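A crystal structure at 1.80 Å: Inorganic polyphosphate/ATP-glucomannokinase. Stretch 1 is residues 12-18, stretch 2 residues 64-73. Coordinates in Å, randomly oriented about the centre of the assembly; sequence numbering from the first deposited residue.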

# COMPACT_ATOMS: atom_id res chain seq x y z
N ALA A 12 -3.51 7.19 -22.24
CA ALA A 12 -4.10 5.88 -21.97
C ALA A 12 -4.08 5.51 -20.49
O ALA A 12 -3.04 5.61 -19.83
CB ALA A 12 -3.38 4.81 -22.78
N PRO A 13 -5.23 5.09 -19.95
CA PRO A 13 -5.29 4.71 -18.54
C PRO A 13 -4.66 3.33 -18.35
O PRO A 13 -4.39 2.63 -19.33
CB PRO A 13 -6.78 4.71 -18.25
CG PRO A 13 -7.36 4.24 -19.55
CD PRO A 13 -6.57 5.03 -20.57
N LEU A 14 -4.42 2.95 -17.10
CA LEU A 14 -3.83 1.65 -16.80
C LEU A 14 -4.59 1.03 -15.64
O LEU A 14 -5.06 1.74 -14.75
CB LEU A 14 -2.36 1.80 -16.42
CG LEU A 14 -1.35 2.14 -17.51
CD1 LEU A 14 0.02 2.37 -16.88
CD2 LEU A 14 -1.27 1.02 -18.54
N ILE A 15 -4.71 -0.29 -15.65
CA ILE A 15 -5.40 -0.98 -14.57
C ILE A 15 -4.44 -1.19 -13.41
O ILE A 15 -3.29 -1.61 -13.61
CB ILE A 15 -5.94 -2.36 -15.03
CG1 ILE A 15 -7.07 -2.17 -16.04
CG2 ILE A 15 -6.41 -3.17 -13.82
CD1 ILE A 15 -7.55 -3.46 -16.70
N GLY A 16 -4.91 -0.89 -12.21
CA GLY A 16 -4.11 -1.08 -11.01
C GLY A 16 -4.90 -2.00 -10.10
O GLY A 16 -6.11 -1.86 -9.98
N ILE A 17 -4.21 -2.94 -9.45
CA ILE A 17 -4.86 -3.90 -8.56
C ILE A 17 -4.20 -3.84 -7.18
O ILE A 17 -2.98 -3.83 -7.09
CB ILE A 17 -4.72 -5.35 -9.11
CG1 ILE A 17 -5.31 -5.43 -10.52
CG2 ILE A 17 -5.43 -6.34 -8.19
CD1 ILE A 17 -6.81 -5.22 -10.58
N ASP A 18 -5.01 -3.80 -6.13
CA ASP A 18 -4.49 -3.73 -4.76
C ASP A 18 -4.91 -4.98 -3.99
O ASP A 18 -6.10 -5.21 -3.76
CB ASP A 18 -5.02 -2.45 -4.10
CG ASP A 18 -4.38 -2.16 -2.75
OD1 ASP A 18 -3.20 -2.52 -2.53
OD2 ASP A 18 -5.05 -1.53 -1.90
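Stretch 2 (64-73) ELSARPEAPA

Stretch 1 enters as a loop at Ala12 and Pro13 and runs as a strand from Leu14 to Asp18. Stretch 2 opens in the last part of a helix that begins earlier in the chain, then passes into loop. A type I beta turn spans Arg68 to Ala71, closed by Ala71 N to Arg68 O at 2.9 Å. This turn is followed by Pro72, whose CA lies 5.7 Å from the CA of Pro13. The two segments run in opposite senses: Leu65 meets Ile15 and Ile17, while Pro72, later in the chain, meets Pro13 and Ile15.

The side-chain packing is mainly apolar; no hydrogen bond or salt bridge crosses it. Pro13, Ile15, Leu65 and Pro72 all point their CA-to-CB bonds toward the other stretch, so their carbon surfaces make up most of the contact. Ile15 touches Leu65 and Ser66 near the start of stretch 2 and Pro72 near its finish. Its CG2 is 3.8 Å from Leu65 CD1, and its CG1 is 4.0 Å from Pro72 CG. Ile17 CD1 reaches Leu65 CD1 at 4.4 Å. Pro13 CG lies 4.2 Å from Pro72 CB.

Polar atoms also pack against carbon. Pro13 O is 3.1 Å from Pro72 CB, a tight carbon-oxygen approach. Pro13 CG is 3.8 Å from Glu70 O, and Ile15 CD1 is 3.5 Å from Ser66 OG.

Within stretch 2, a salt bridge joins Arg68 NE to Glu64 OE2 at 3.2 Å, away from the contact.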

# COMPACT_ATOMS: atom_id res chain seq x y z
N GLU A 64 -13.14 -8.03 -15.24
CA GLU A 64 -14.26 -7.09 -15.09
C GLU A 64 -13.90 -5.71 -15.63
O GLU A 64 -14.64 -5.14 -16.43
CB GLU A 64 -14.66 -6.99 -13.62
CG GLU A 64 -15.53 -5.79 -13.25
CD GLU A 64 -16.89 -5.78 -13.92
OE1 GLU A 64 -17.41 -6.87 -14.26
OE2 GLU A 64 -17.46 -4.69 -14.09
N LEU A 65 -12.77 -5.18 -15.19
CA LEU A 65 -12.33 -3.85 -15.62
C LEU A 65 -12.00 -3.79 -17.11
O LEU A 65 -12.28 -2.79 -17.76
CB LEU A 65 -11.10 -3.41 -14.80
CG LEU A 65 -11.34 -3.29 -13.29
CD1 LEU A 65 -10.02 -2.99 -12.59
CD2 LEU A 65 -12.36 -2.19 -13.01
N SER A 66 -11.41 -4.85 -17.64
CA SER A 66 -11.04 -4.90 -19.05
C SER A 66 -12.25 -4.92 -19.97
O SER A 66 -12.15 -4.60 -21.16
CB SER A 66 -10.16 -6.12 -19.33
OG SER A 66 -9.00 -6.12 -18.53
N ALA A 67 -13.41 -5.30 -19.43
CA ALA A 67 -14.63 -5.38 -20.23
C ALA A 67 -15.37 -4.05 -20.29
O ALA A 67 -16.33 -3.89 -21.04
CB ALA A 67 -15.55 -6.46 -19.68
N ARG A 68 -14.93 -3.08 -19.49
CA ARG A 68 -15.59 -1.78 -19.46
C ARG A 68 -15.20 -0.90 -20.64
O ARG A 68 -14.08 -0.99 -21.16
CB ARG A 68 -15.27 -1.07 -18.15
CG ARG A 68 -15.74 -1.85 -16.94
CD ARG A 68 -15.62 -1.05 -15.68
NE ARG A 68 -16.06 -1.83 -14.52
CZ ARG A 68 -16.02 -1.38 -13.28
NH1 ARG A 68 -15.55 -0.17 -13.03
NH2 ARG A 68 -16.44 -2.15 -12.28
N PRO A 69 -16.12 -0.04 -21.09
CA PRO A 69 -15.84 0.85 -22.22
C PRO A 69 -14.63 1.75 -22.01
O PRO A 69 -13.96 2.13 -22.98
CB PRO A 69 -17.15 1.62 -22.39
CG PRO A 69 -17.73 1.63 -21.00
CD PRO A 69 -17.46 0.22 -20.53
N GLU A 70 -14.34 2.09 -20.76
CA GLU A 70 -13.21 2.95 -20.45
C GLU A 70 -11.91 2.17 -20.22
O GLU A 70 -10.89 2.75 -19.85
CB GLU A 70 -13.52 3.82 -19.22
CG GLU A 70 -13.85 3.03 -17.96
CD GLU A 70 -15.34 2.80 -17.77
OE1 GLU A 70 -16.02 2.40 -18.74
OE2 GLU A 70 -15.84 3.00 -16.65
N ALA A 71 -11.94 0.87 -20.46
CA ALA A 71 -10.76 0.03 -20.26
C ALA A 71 -9.64 0.33 -21.25
O ALA A 71 -9.89 0.76 -22.38
CB ALA A 71 -11.15 -1.44 -20.37
N PRO A 72 -8.38 0.13 -20.82
CA PRO A 72 -7.23 0.38 -21.70
C PRO A 72 -7.12 -0.77 -22.70
O PRO A 72 -7.94 -1.69 -22.67
CB PRO A 72 -6.06 0.41 -20.72
CG PRO A 72 -6.48 -0.59 -19.69
CD PRO A 72 -7.94 -0.24 -19.47
N ALA A 73 -6.12 -0.72 -23.58
CA ALA A 73 -5.93 -1.78 -24.57
C ALA A 73 -5.84 -3.14 -23.88
O ALA A 73 -5.24 -3.27 -22.82
CB ALA A 73 -4.67 -1.53 -25.38